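PDB 3KST: endo-1,4-beta-xylanase from Bacteroides thetaiotaomicron VPI-5482, which probably hydrolyses O-glycosidic bonds in xylan or a related polysaccharide, as a calcium-binding member of glycosyl hydrolase family 43. Local coordinates for residues 19-24 with 268-273; 209-214 with 273-278; 215-220 with 262-267. All coordinates share one frame; numbering follows the deposited sequence.

Interaction 1 of 3, residues 19-24 with 268-273; sequences TNYLPI and AHWSAA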
ATOM      1  N   THR A  19       6.570  21.285   4.891  1.00 14.20           N
ATOM      2  CA  THR A  19       6.125  20.591   6.095  1.00 13.43           C
ATOM      3  C   THR A  19       7.230  19.687   6.625  1.00 12.98           C
ATOM      4  O   THR A  19       8.018  19.163   5.839  1.00 12.18           O
ATOM      5  CB  THR A  19       4.841  19.773   5.836  1.00 13.08           C
ATOM      6  OG1 THR A  19       4.460  19.082   7.032  1.00 14.55           O
ATOM      7  CG2 THR A  19       5.039  18.759   4.720  1.00 12.48           C
ATOM      8  N   ASN A  20       7.270  19.507   7.951  1.00 12.69           N
ATOM      9  CA  ASN A  20       8.226  18.572   8.600  1.00 13.18           C
ATOM     10  C   ASN A  20       7.767  17.097   8.596  1.00 13.67           C
ATOM     11  O   ASN A  20       8.291  16.285   9.343  1.00 14.89           O
ATOM     12  CB  ASN A  20       8.554  19.047  10.043  1.00 13.79           C
ATOM     13  CG  ASN A  20       9.402  20.318  10.062  1.00 14.12           C
ATOM     14  OD1 ASN A  20      10.358  20.451   9.291  1.00 15.57           O
ATOM     15  ND2 ASN A  20       9.087  21.237  10.980  1.00 13.87           N
ATOM     16  N   TYR A  21       6.792  16.754   7.759  1.00 14.70           N
ATOM     17  CA  TYR A  21       6.226  15.403   7.671  1.00 14.49           C
ATOM     18  C   TYR A  21       5.991  15.085   6.220  1.00 14.13           C
ATOM     19  O   TYR A  21       6.057  15.977   5.387  1.00 15.00           O
ATOM     20  CB  TYR A  21       4.872  15.361   8.378  1.00 16.30           C
ATOM     21  CG  TYR A  21       4.947  15.856   9.759  1.00 18.68           C
ATOM     22  CD1 TYR A  21       4.772  17.215  10.032  1.00 20.41           C
ATOM     23  CD2 TYR A  21       5.267  14.987  10.822  1.00 21.56           C
ATOM     24  CE1 TYR A  21       4.906  17.699  11.324  1.00 23.25           C
ATOM     25  CE2 TYR A  21       5.392  15.466  12.119  1.00 23.43           C
ATOM     26  CZ  TYR A  21       5.199  16.819  12.369  1.00 23.84           C
ATOM     27  OH  TYR A  21       5.296  17.291  13.650  1.00 25.70           O
ATOM     28  N   LEU A  22       5.722  13.824   5.919  1.00 13.40           N
ATOM     29  CA  LEU A  22       5.268  13.424   4.573  1.00 12.91           C
ATOM     30  C   LEU A  22       3.757  13.195   4.793  1.00 12.27           C
ATOM     31  O   LEU A  22       3.349  12.139   5.309  1.00 12.68           O
ATOM     32  CB  LEU A  22       6.019  12.197   4.070  1.00 13.63           C
ATOM     33  CG  LEU A  22       5.529  11.726   2.702  1.00 13.60           C
ATOM     34  CD1 LEU A  22       5.522  12.875   1.679  1.00 13.46           C
ATOM     35  CD2 LEU A  22       6.347  10.557   2.210  1.00 14.69           C
ATOM     36  N   PRO A  23       2.920  14.178   4.398  1.00 11.52           N
ATOM     37  CA  PRO A  23       1.545  14.201   4.844  1.00 10.69           C
ATOM     38  C   PRO A  23       0.562  13.292   4.105  1.00  9.44           C
ATOM     39  O   PRO A  23      -0.452  13.768   3.573  1.00  8.98           O
ATOM     40  CB  PRO A  23       1.202  15.687   4.707  1.00 10.70           C
ATOM     41  CG  PRO A  23       1.908  16.086   3.489  1.00 11.29           C
ATOM     42  CD  PRO A  23       3.202  15.340   3.507  1.00 11.47           C
ATOM     43  N   ILE A  24       0.834  11.993   4.117  1.00  8.73           N
ATOM     44  CA  ILE A  24      -0.067  10.979   3.498  1.00  8.92           C
ATOM     45  C   ILE A  24      -0.262   9.784   4.435  1.00  9.39           C
ATOM     46  O   ILE A  24       0.575   9.518   5.319  1.00  8.42           O
ATOM     47  CB  ILE A  24       0.468  10.435   2.138  1.00  9.55           C
ATOM     48  CG1 ILE A  24       1.876   9.794   2.291  1.00  9.66           C
ATOM     49  CG2 ILE A  24       0.515  11.557   1.083  1.00  8.79           C
ATOM     50  CD1 ILE A  24       2.512   9.263   1.007  1.00 10.39           C
ATOM     51  N   ALA A 268       1.497   6.652  10.490  1.00  9.50           N
ATOM     52  CA  ALA A 268       1.248   6.617  11.921  1.00  9.27           C
ATOM     53  C   ALA A 268       0.303   7.772  12.244  1.00  9.27           C
ATOM     54  O   ALA A 268       0.138   8.684  11.429  1.00  8.73           O
ATOM     55  CB  ALA A 268       2.545   6.761  12.664  1.00 10.19           C
ATOM     56  N   HIS A 269      -0.339   7.725  13.406  1.00  9.02           N
ATOM     57  CA  HIS A 269      -1.156   8.851  13.858  1.00  9.93           C
ATOM     58  C   HIS A 269      -0.314  10.130  13.954  1.00 10.04           C
ATOM     59  O   HIS A 269       0.939  10.062  14.030  1.00  9.95           O
ATOM     60  CB  HIS A 269      -1.804   8.586  15.223  1.00  9.40           C
ATOM     61  CG  HIS A 269      -2.816   7.489  15.217  1.00 11.58           C
ATOM     62  ND1 HIS A 269      -3.206   6.827  16.362  1.00 13.59           N
ATOM     63  CD2 HIS A 269      -3.494   6.908  14.197  1.00 13.97           C
ATOM     64  CE1 HIS A 269      -4.107   5.910  16.052  1.00 12.85           C
ATOM     65  NE2 HIS A 269      -4.299   5.935  14.741  1.00 12.98           N
ATOM     66  N   TRP A 270      -0.996  11.273  13.869  1.00 10.51           N
ATOM     67  CA  TRP A 270      -0.350  12.577  14.020  1.00 10.95           C
ATOM     68  C   TRP A 270       0.483  12.634  15.307  1.00 11.84           C
ATOM     69  O   TRP A 270       1.610  13.110  15.295  1.00 12.45           O
ATOM     70  CB  TRP A 270      -1.376  13.700  13.976  1.00 11.43           C
ATOM     71  CG  TRP A 270      -0.808  15.000  14.290  1.00 11.88           C
ATOM     72  CD1 TRP A 270      -0.975  15.684  15.444  1.00 12.07           C
ATOM     73  CD2 TRP A 270       0.118  15.763  13.496  1.00 11.62           C
ATOM     74  NE1 TRP A 270      -0.258  16.842  15.416  1.00 13.75           N
ATOM     75  CE2 TRP A 270       0.432  16.915  14.236  1.00 12.49           C
ATOM     76  CE3 TRP A 270       0.692  15.595  12.225  1.00 14.09           C
ATOM     77  CZ2 TRP A 270       1.310  17.900  13.761  1.00 11.33           C
ATOM     78  CZ3 TRP A 270       1.560  16.560  11.758  1.00 12.86           C
ATOM     79  CH2 TRP A 270       1.847  17.719  12.534  1.00 11.97           C
ATOM     80  N   SER A 271      -0.054  12.077  16.382  1.00 13.04           N
ATOM     81  CA  SER A 271       0.613  12.049  17.692  1.00 13.97           C
ATOM     82  C   SER A 271      -0.198  11.130  18.592  1.00 15.32           C
ATOM     83  O   SER A 271      -1.242  10.638  18.168  1.00 14.95           O
ATOM     84  CB  SER A 271       0.575  13.460  18.293  1.00 13.85           C
ATOM     85  OG  SER A 271      -0.773  13.833  18.507  1.00 15.20           O
ATOM     86  N   ALA A 272       0.245  10.927  19.839  1.00 16.49           N
ATOM     87  CA  ALA A 272      -0.519  10.138  20.822  1.00 17.40           C
ATOM     88  C   ALA A 272      -1.913  10.725  21.159  1.00 17.31           C
ATOM     89  O   ALA A 272      -2.825   9.964  21.511  1.00 17.56           O
ATOM     90  CB  ALA A 272       0.292   9.955  22.131  1.00 17.63           C
ATOM     91  N   ALA A 273      -2.074  12.055  21.048  1.00 17.86           N
ATOM     92  CA  ALA A 273      -3.343  12.760  21.355  1.00 18.17           C
ATOM     93  C   ALA A 273      -4.368  12.838  20.213  1.00 18.15           C
ATOM     94  O   ALA A 273      -5.581  12.832  20.452  1.00 18.91           O
ATOM     95  CB  ALA A 273      -3.030  14.188  21.848  1.00 18.21           C
TER

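Interaction 2 of 3, residues 209-214 with 273-278; sequences HYENKG and AEIQPR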
ATOM      1  N   HIS A 209      -8.856  -1.576  13.156  1.00 10.12           N
ATOM      2  CA  HIS A 209      -9.320  -0.285  12.623  1.00 11.09           C
ATOM      3  C   HIS A 209      -8.110   0.672  12.690  1.00 10.97           C
ATOM      4  O   HIS A 209      -7.423   0.721  13.707  1.00 11.13           O
ATOM      5  CB  HIS A 209     -10.450   0.274  13.484  1.00 11.34           C
ATOM      6  CG  HIS A 209     -11.231   1.362  12.825  1.00 12.98           C
ATOM      7  ND1 HIS A 209     -10.718   2.616  12.589  1.00 12.15           N
ATOM      8  CD2 HIS A 209     -12.516   1.395  12.395  1.00 14.69           C
ATOM      9  CE1 HIS A 209     -11.637   3.365  12.005  1.00 14.19           C
ATOM     10  NE2 HIS A 209     -12.745   2.655  11.899  1.00 12.72           N
ATOM     11  N   TYR A 210      -7.852   1.420  11.622  1.00 10.40           N
ATOM     12  CA  TYR A 210      -6.678   2.339  11.560  1.00 11.00           C
ATOM     13  C   TYR A 210      -6.625   3.357  12.714  1.00 10.82           C
ATOM     14  O   TYR A 210      -5.541   3.828  13.090  1.00 11.46           O
ATOM     15  CB  TYR A 210      -6.563   3.036  10.191  1.00 10.80           C
ATOM     16  CG  TYR A 210      -7.479   4.199   9.966  1.00 11.42           C
ATOM     17  CD1 TYR A 210      -7.119   5.501  10.409  1.00 12.85           C
ATOM     18  CD2 TYR A 210      -8.702   4.039   9.327  1.00 14.62           C
ATOM     19  CE1 TYR A 210      -7.972   6.607  10.212  1.00 14.25           C
ATOM     20  CE2 TYR A 210      -9.576   5.147   9.124  1.00 14.75           C
ATOM     21  CZ  TYR A 210      -9.194   6.415   9.561  1.00 16.25           C
ATOM     22  OH  TYR A 210     -10.035   7.479   9.350  1.00 16.72           O
ATOM     23  N   GLU A 211      -7.801   3.714  13.240  1.00 11.26           N
ATOM     24  CA  GLU A 211      -7.909   4.637  14.369  1.00 11.47           C
ATOM     25  C   GLU A 211      -7.341   4.108  15.676  1.00 11.14           C
ATOM     26  O   GLU A 211      -7.088   4.892  16.577  1.00 11.40           O
ATOM     27  CB  GLU A 211      -9.353   5.080  14.554  1.00 11.64           C
ATOM     28  CG  GLU A 211      -9.827   5.996  13.410  1.00 13.80           C
ATOM     29  CD  GLU A 211     -11.217   6.572  13.614  1.00 17.00           C
ATOM     30  OE1 GLU A 211     -11.933   6.185  14.582  1.00 18.45           O
ATOM     31  OE2 GLU A 211     -11.587   7.439  12.786  1.00 18.69           O
ATOM     32  N   ASN A 212      -7.157   2.795  15.796  1.00 10.69           N
ATOM     33  CA  ASN A 212      -6.612   2.216  17.021  1.00 10.24           C
ATOM     34  C   ASN A 212      -5.118   2.463  17.111  1.00 10.26           C
ATOM     35  O   ASN A 212      -4.404   2.293  16.116  1.00 11.80           O
ATOM     36  CB  ASN A 212      -6.869   0.704  17.086  1.00  9.91           C
ATOM     37  CG  ASN A 212      -6.790   0.178  18.496  1.00  8.81           C
ATOM     38  OD1 ASN A 212      -5.759  -0.300  18.908  1.00 10.62           O
ATOM     39  ND2 ASN A 212      -7.879   0.309  19.249  1.00  8.67           N
ATOM     40  N   LYS A 213      -4.605   2.810  18.299  1.00 10.07           N
ATOM     41  CA  LYS A 213      -3.142   2.964  18.470  1.00 10.06           C
ATOM     42  C   LYS A 213      -2.357   1.685  18.176  1.00  9.42           C
ATOM     43  O   LYS A 213      -1.167   1.761  17.913  1.00 10.02           O
ATOM     44  CB  LYS A 213      -2.756   3.491  19.874  1.00 10.53           C
ATOM     45  CG  LYS A 213      -3.205   4.882  20.112  1.00 12.03           C
ATOM     46  CD  LYS A 213      -3.005   5.254  21.563  1.00 12.93           C
ATOM     47  CE  LYS A 213      -3.427   6.660  21.834  1.00 16.09           C
ATOM     48  NZ  LYS A 213      -3.412   6.899  23.289  1.00 20.02           N
ATOM     49  N   GLY A 214      -3.047   0.536  18.287  1.00 10.18           N
ATOM     50  CA  GLY A 214      -2.550  -0.791  18.008  1.00 10.39           C
ATOM     51  C   GLY A 214      -2.688  -1.288  16.583  1.00 10.00           C
ATOM     52  O   GLY A 214      -2.450  -2.511  16.330  1.00 10.16           O
ATOM     53  N   ALA A 273      -2.074  12.055  21.048  1.00 17.86           N
ATOM     54  CA  ALA A 273      -3.343  12.760  21.355  1.00 18.17           C
ATOM     55  C   ALA A 273      -4.368  12.838  20.213  1.00 18.15           C
ATOM     56  O   ALA A 273      -5.581  12.832  20.452  1.00 18.91           O
ATOM     57  CB  ALA A 273      -3.030  14.188  21.848  1.00 18.21           C
ATOM     58  N   GLU A 274      -3.876  12.881  18.978  1.00 17.39           N
ATOM     59  CA  GLU A 274      -4.689  13.143  17.801  1.00 17.81           C
ATOM     60  C   GLU A 274      -4.344  12.158  16.671  1.00 16.34           C
ATOM     61  O   GLU A 274      -3.174  11.949  16.382  1.00 15.70           O
ATOM     62  CB  GLU A 274      -4.359  14.590  17.410  1.00 18.40           C
ATOM     63  CG  GLU A 274      -4.963  15.135  16.132  1.00 22.04           C
ATOM     64  CD  GLU A 274      -6.480  15.262  16.125  1.00 24.60           C
ATOM     65  OE1 GLU A 274      -7.091  15.315  17.231  1.00 24.62           O
ATOM     66  OE2 GLU A 274      -7.043  15.330  14.987  1.00 24.10           O
ATOM     67  N   ILE A 275      -5.352  11.562  16.048  1.00 16.06           N
ATOM     68  CA  ILE A 275      -5.123  10.670  14.898  1.00 15.94           C
ATOM     69  C   ILE A 275      -4.772  11.482  13.652  1.00 16.15           C
ATOM     70  O   ILE A 275      -3.771  11.187  12.973  1.00 15.07           O
ATOM     71  CB  ILE A 275      -6.355   9.816  14.566  1.00 15.47           C
ATOM     72  CG1 ILE A 275      -6.648   8.825  15.687  1.00 16.06           C
ATOM     73  CG2 ILE A 275      -6.182   9.058  13.229  1.00 15.70           C
ATOM     74  CD1 ILE A 275      -7.973   8.183  15.567  1.00 16.64           C
ATOM     75  N   GLN A 276      -5.592  12.497  13.367  1.00 16.46           N
ATOM     76  CA  GLN A 276      -5.457  13.288  12.140  1.00 16.64           C
ATOM     77  C   GLN A 276      -4.522  14.497  12.206  1.00 15.84           C
ATOM     78  O   GLN A 276      -4.608  15.273  13.151  1.00 16.62           O
ATOM     79  CB  GLN A 276      -6.784  13.873  11.681  1.00 16.87           C
ATOM     80  CG  GLN A 276      -7.871  12.945  11.322  1.00 18.08           C
ATOM     81  CD  GLN A 276      -9.033  13.721  10.715  1.00 19.39           C
ATOM     82  OE1 GLN A 276      -8.938  14.254   9.597  1.00 18.30           O
ATOM     83  NE2 GLN A 276     -10.130  13.810  11.456  1.00 22.02           N
ATOM     84  N   PRO A 277      -3.738  14.751  11.144  1.00 14.54           N
ATOM     85  CA  PRO A 277      -3.642  13.991   9.908  1.00 13.61           C
ATOM     86  C   PRO A 277      -2.573  12.912  10.064  1.00 12.55           C
ATOM     87  O   PRO A 277      -1.539  13.151  10.698  1.00 10.61           O
ATOM     88  CB  PRO A 277      -3.253  15.053   8.872  1.00 13.77           C
ATOM     89  CG  PRO A 277      -2.471  16.050   9.623  1.00 13.54           C
ATOM     90  CD  PRO A 277      -2.899  15.967  11.080  1.00 15.28           C
ATOM     91  N   ARG A 278      -2.833  11.708   9.568  1.00 10.62           N
ATOM     92  CA  ARG A 278      -1.774  10.696   9.530  1.00 10.50           C
ATOM     93  C   ARG A 278      -0.657  11.152   8.563  1.00  9.97           C
ATOM     94  O   ARG A 278      -0.918  11.854   7.563  1.00 10.91           O
ATOM     95  CB  ARG A 278      -2.325   9.331   9.135  1.00 10.84           C
ATOM     96  CG  ARG A 278      -3.268   8.730  10.187  1.00 11.92           C
ATOM     97  CD  ARG A 278      -4.012   7.522   9.651  1.00 13.72           C
ATOM     98  NE  ARG A 278      -4.932   7.960   8.589  1.00 14.73           N
ATOM     99  CZ  ARG A 278      -5.513   7.170   7.674  1.00 19.45           C
ATOM    100  NH1 ARG A 278      -5.294   5.852   7.643  1.00 19.73           N
ATOM    101  NH2 ARG A 278      -6.322   7.728   6.771  1.00 18.33           N
TER

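Interaction 3 of 3, residues 215-220 with 262-267; sequences YGVGYA and WKYIFH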
ATOM      1  N   TYR A 215      -3.061  -0.395  15.650  1.00  9.81           N
ATOM      2  CA  TYR A 215      -2.949  -0.707  14.206  1.00  9.77           C
ATOM      3  C   TYR A 215      -1.523  -1.243  14.033  1.00  9.60           C
ATOM      4  O   TYR A 215      -0.552  -0.659  14.589  1.00  9.10           O
ATOM      5  CB  TYR A 215      -3.117   0.543  13.346  1.00  9.46           C
ATOM      6  CG  TYR A 215      -3.483   0.350  11.876  1.00  9.61           C
ATOM      7  CD1 TYR A 215      -4.554  -0.461  11.486  1.00  8.22           C
ATOM      8  CD2 TYR A 215      -2.864   1.109  10.890  1.00  9.10           C
ATOM      9  CE1 TYR A 215      -4.936  -0.585  10.124  1.00  8.24           C
ATOM     10  CE2 TYR A 215      -3.233   0.987   9.522  1.00 10.82           C
ATOM     11  CZ  TYR A 215      -4.269   0.138   9.164  1.00 10.57           C
ATOM     12  OH  TYR A 215      -4.630   0.036   7.856  1.00 11.34           O
ATOM     13  N   GLY A 216      -1.387  -2.359  13.317  1.00 10.00           N
ATOM     14  CA  GLY A 216      -0.095  -2.986  13.141  1.00  9.64           C
ATOM     15  C   GLY A 216       0.034  -3.847  11.913  1.00  9.80           C
ATOM     16  O   GLY A 216      -0.962  -4.172  11.283  1.00 10.48           O
ATOM     17  N   VAL A 217       1.277  -4.184  11.586  1.00 10.40           N
ATOM     18  CA  VAL A 217       1.615  -4.961  10.410  1.00  9.51           C
ATOM     19  C   VAL A 217       2.084  -6.363  10.751  1.00  9.72           C
ATOM     20  O   VAL A 217       2.906  -6.557  11.663  1.00  8.75           O
ATOM     21  CB  VAL A 217       2.727  -4.265   9.605  1.00  9.11           C
ATOM     22  CG1 VAL A 217       3.139  -5.102   8.358  1.00  7.78           C
ATOM     23  CG2 VAL A 217       2.280  -2.834   9.197  1.00  9.55           C
ATOM     24  N   GLY A 218       1.621  -7.344   9.982  1.00 10.47           N
ATOM     25  CA  GLY A 218       2.068  -8.726  10.118  1.00 10.75           C
ATOM     26  C   GLY A 218       2.189  -9.344   8.741  1.00 11.02           C
ATOM     27  O   GLY A 218       1.880  -8.679   7.729  1.00 11.67           O
ATOM     28  N   TYR A 219       2.628 -10.595   8.683  1.00 11.59           N
ATOM     29  CA  TYR A 219       2.652 -11.325   7.389  1.00 11.40           C
ATOM     30  C   TYR A 219       2.194 -12.786   7.487  1.00 11.56           C
ATOM     31  O   TYR A 219       2.035 -13.335   8.589  1.00 11.27           O
ATOM     32  CB  TYR A 219       4.027 -11.240   6.705  1.00 11.52           C
ATOM     33  CG  TYR A 219       5.118 -12.142   7.267  1.00 12.51           C
ATOM     34  CD1 TYR A 219       5.899 -11.733   8.343  1.00 13.39           C
ATOM     35  CD2 TYR A 219       5.389 -13.405   6.698  1.00 12.68           C
ATOM     36  CE1 TYR A 219       6.927 -12.540   8.863  1.00 13.04           C
ATOM     37  CE2 TYR A 219       6.421 -14.229   7.220  1.00 13.18           C
ATOM     38  CZ  TYR A 219       7.177 -13.787   8.297  1.00 14.24           C
ATOM     39  OH  TYR A 219       8.171 -14.560   8.830  1.00 15.46           O
ATOM     40  N   ALA A 220       1.983 -13.356   6.302  1.00 10.96           N
ATOM     41  CA  ALA A 220       1.629 -14.754   6.086  1.00 11.77           C
ATOM     42  C   ALA A 220       2.344 -15.232   4.845  1.00 12.43           C
ATOM     43  O   ALA A 220       2.641 -14.435   3.950  1.00 11.74           O
ATOM     44  CB  ALA A 220       0.135 -14.939   5.920  1.00 12.16           C
ATOM     45  N   TRP A 262      16.381  -2.977   1.357  1.00 17.14           N
ATOM     46  CA  TRP A 262      14.944  -2.707   1.364  1.00 15.75           C
ATOM     47  C   TRP A 262      14.494  -1.863   2.549  1.00 14.83           C
ATOM     48  O   TRP A 262      15.113  -1.823   3.610  1.00 14.57           O
ATOM     49  CB  TRP A 262      14.134  -4.005   1.333  1.00 16.03           C
ATOM     50  CG  TRP A 262      14.208  -4.774   0.065  1.00 17.35           C
ATOM     51  CD1 TRP A 262      15.264  -5.505  -0.390  1.00 17.57           C
ATOM     52  CD2 TRP A 262      13.157  -4.950  -0.899  1.00 17.49           C
ATOM     53  NE1 TRP A 262      14.951  -6.108  -1.591  1.00 18.47           N
ATOM     54  CE2 TRP A 262      13.667  -5.784  -1.927  1.00 18.48           C
ATOM     55  CE3 TRP A 262      11.841  -4.482  -1.000  1.00 15.79           C
ATOM     56  CZ2 TRP A 262      12.909  -6.146  -3.054  1.00 17.99           C
ATOM     57  CZ3 TRP A 262      11.075  -4.847  -2.134  1.00 14.55           C
ATOM     58  CH2 TRP A 262      11.619  -5.675  -3.135  1.00 15.16           C
ATOM     59  N   LYS A 263      13.365  -1.203   2.337  1.00 14.60           N
ATOM     60  CA  LYS A 263      12.779  -0.310   3.326  1.00 13.84           C
ATOM     61  C   LYS A 263      11.300  -0.580   3.299  1.00 12.82           C
ATOM     62  O   LYS A 263      10.801  -1.158   2.308  1.00 12.79           O
ATOM     63  CB  LYS A 263      13.034   1.131   2.920  1.00 14.31           C
ATOM     64  CG  LYS A 263      14.499   1.586   3.035  1.00 16.53           C
ATOM     65  CD  LYS A 263      14.927   1.799   4.462  1.00 19.15           C
ATOM     66  CE  LYS A 263      16.169   2.688   4.583  1.00 20.69           C
ATOM     67  NZ  LYS A 263      17.357   2.016   4.059  1.00 23.71           N
ATOM     68  N   TYR A 264      10.624  -0.164   4.364  1.00 11.38           N
ATOM     69  CA  TYR A 264       9.163  -0.319   4.488  1.00 10.52           C
ATOM     70  C   TYR A 264       8.567   1.045   4.867  1.00 10.72           C
ATOM     71  O   TYR A 264       8.885   1.572   5.949  1.00 11.21           O
ATOM     72  CB  TYR A 264       8.832  -1.400   5.531  1.00  9.90           C
ATOM     73  CG  TYR A 264       7.375  -1.772   5.561  1.00  9.98           C
ATOM     74  CD1 TYR A 264       6.863  -2.705   4.664  1.00  8.69           C
ATOM     75  CD2 TYR A 264       6.475  -1.152   6.445  1.00  8.37           C
ATOM     76  CE1 TYR A 264       5.500  -3.040   4.652  1.00  7.25           C
ATOM     77  CE2 TYR A 264       5.095  -1.502   6.443  1.00  9.17           C
ATOM     78  CZ  TYR A 264       4.619  -2.444   5.542  1.00  9.64           C
ATOM     79  OH  TYR A 264       3.278  -2.794   5.496  1.00  9.69           O
ATOM     80  N   ILE A 265       7.759   1.631   3.974  1.00 10.40           N
ATOM     81  CA  ILE A 265       7.123   2.932   4.240  1.00 10.66           C
ATOM     82  C   ILE A 265       5.786   2.638   4.911  1.00 10.94           C
ATOM     83  O   ILE A 265       5.117   1.672   4.542  1.00 11.09           O
ATOM     84  CB  ILE A 265       6.984   3.810   2.958  1.00 11.65           C
ATOM     85  CG1 ILE A 265       6.530   5.227   3.305  1.00  9.52           C
ATOM     86  CG2 ILE A 265       6.068   3.182   1.906  1.00 10.03           C
ATOM     87  CD1 ILE A 265       6.589   6.161   2.071  1.00 11.10           C
ATOM     88  N   PHE A 266       5.393   3.459   5.872  1.00 10.96           N
ATOM     89  CA  PHE A 266       4.137   3.259   6.600  1.00 10.36           C
ATOM     90  C   PHE A 266       3.681   4.576   7.214  1.00  9.71           C
ATOM     91  O   PHE A 266       4.473   5.500   7.314  1.00  9.84           O
ATOM     92  CB  PHE A 266       4.297   2.206   7.723  1.00 11.06           C
ATOM     93  CG  PHE A 266       5.313   2.585   8.775  1.00 12.60           C
ATOM     94  CD1 PHE A 266       6.663   2.315   8.574  1.00 12.99           C
ATOM     95  CD2 PHE A 266       4.928   3.255   9.938  1.00 12.69           C
ATOM     96  CE1 PHE A 266       7.623   2.690   9.527  1.00 14.92           C
ATOM     97  CE2 PHE A 266       5.868   3.631  10.925  1.00 14.64           C
ATOM     98  CZ  PHE A 266       7.234   3.339  10.713  1.00 14.17           C
ATOM     99  N   HIS A 267       2.410   4.635   7.592  1.00  9.18           N
ATOM    100  CA  HIS A 267       1.860   5.801   8.275  1.00  9.50           C
ATOM    101  C   HIS A 267       1.777   5.572   9.780  1.00  9.63           C
ATOM    102  O   HIS A 267       1.930   4.453  10.291  1.00  9.66           O
ATOM    103  CB  HIS A 267       0.507   6.249   7.699  1.00 10.14           C
ATOM    104  CG  HIS A 267      -0.641   5.362   8.047  1.00 10.57           C
ATOM    105  ND1 HIS A 267      -1.411   4.745   7.085  1.00 11.34           N
ATOM    106  CD2 HIS A 267      -1.162   4.984   9.241  1.00  9.19           C
ATOM    107  CE1 HIS A 267      -2.358   4.036   7.671  1.00 10.82           C
ATOM    108  NE2 HIS A 267      -2.220   4.153   8.979  1.00 12.30           N
TER

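Interaction 1 of 3, residues 19-24 with 268-273
In the last blade of the five-bladed beta-propeller of family 43, Y21 and W270 meet where the loop after the N-terminal strand 17-19 passes the loop between strands 262-268 and 279-287. The contact is aromatic on aromatic. The six-membered ring of the indole leans obliquely over the phenol, with centroids 4.5 Å apart and planes at 52°, which is neither a parallel stack nor a perpendicular one. W270 CZ3 sits over the centre of the Y21 ring, 3.5 Å above its plane. The neighbouring W270 CH2 comes closest of all, 3.3 Å from Y21 CE1, and also lies near Y21 CZ and OH. W270 reaches across because its CG is anti to the backbone N (chi1 173°), which carries the benzo end of the indole to the tyrosine. The phenol is approached from another direction at its edge, where T19 OG1 lies in the ring plane; the same oxygen accepts a weak bond from Y21 N (3.4 Å). T279 is touched by both aromatic side chains, P277 lies against W270 and Y281 against Y21. Further along, an inverse gamma turn centred on P23 leads into the first blade, and L22 pairs through its backbone with S280. The arrangement is loop-to-loop packing at the surface end of a propeller blade, next to where strand 17-19 adds to strand 293-305 and brings the two chain ends together.

Interaction 2 of 3, residues 209-214 with 273-278
Y210 holds its CG between its own backbone N and carbonyl carbon (chi1 79°), and R278 bends its chain at chi3 (-67°); together these turns bring phenol and guanidinium flat against each other. Their centres are 4.0 Å apart and the planes only 25° from parallel, an off-centre cation-pi stack. R278 NH1 does the closest touching, 3.3 Å from Y210 CD1 and displaced toward the ring's rim, while R278 CZ stands 3.6 Å from Y210 CE1. The opposite face of the phenol is taken by E211 CG, 3.7 Å above the plane, so the ring lies between an arginine and an aliphatic methylene. Beside it, I275 CD1 packs on E211 CB (3.5 Å), and I275 CG2 approaches Y210 CE1 more loosely. H209 to N212 form a type I turn, fixed further by a bond from E211 N to H209 ND1 (3.2 Å) in the imidazole plane. R278 NH1 also forms a long, weak ion pair with D26, the predicted proton acceptor, and Y210 lies near E190, the predicted proton donor. The chemistry implies that the positive charge of R278 is probably steadied by the pi face of Y210 and is likely to be felt electrostatically in the active site.

Interaction 3 of 3, residues 215-220 with 262-267
Y264, on strand 262-268, meets V217, on strand 216-222, across the interface between two neighbouring blades of the beta-propeller. The touching parts run nearly antiparallel but belong to different sheets: the CA atoms of V217 and F266 are 9.4 Å apart, a face-to-face spacing bridged by side chains. Y264 sends its phenol across with CG anti to the backbone N (chi1 -171°), and V217 comes from the opposite direction. The two valine methyls lie about equally far from the hydroxyl, V217 CG1 3.7 Å and V217 CG2 3.8 Å from Y264 OH, and V217 CG1 also reaches Y264 CZ (4.1 Å). On its own blade V217 is backed by I204 and S206. An alanine here lacks both methyls, and the hydroxyl end of Y264 would probably be left without its apolar flank, with a gap between the two blades. Farther along, H267 closes the contact near the active site. Its CG lies between the backbone N and the carbonyl carbon (chi1 73°), and its ND1 is hydrogen-bonded to the backbone N of D26, the predicted proton acceptor, which would fix the imidazole's rotation. Y215 meets this ring rim against rim, without overlap of their faces: the planes differ by only 9° and the centroids are 5.5 Å apart. The phenol's OH is hydrogen-bonded to E190 OE2, on the predicted proton donor, so the pair, consistent with a second-shell role, links partners of both predicted catalytic residues. H251, a calcium ligand, packs against both rings. Y215 and H267 come closest at Y215 CE2 and H267 NE2, 3.4 Å apart.

Interaction 3 is the buried contact of the set, whereas interactions 1 and 2 lie at the surface, their centres each about 17 Å from the centre of the chain. All three involve the last blade: interactions 1 and 2 share A273 in the loop after strand 262-268, and interaction 3 uses that strand itself. Interactions 2 and 3 both join it to the preceding blade; interaction 1 instead joins it to the N-terminal segment. Their chemistry runs from an oblique aromatic pair, through a cation-pi stack, to valine-tyrosine packing and nearly parallel rings meeting rim to rim beside the active site. H269 NE2 to Y210 O ties interactions 1 and 2, while R278 NH1 packs on H267 CE1 between interactions 2 and 3.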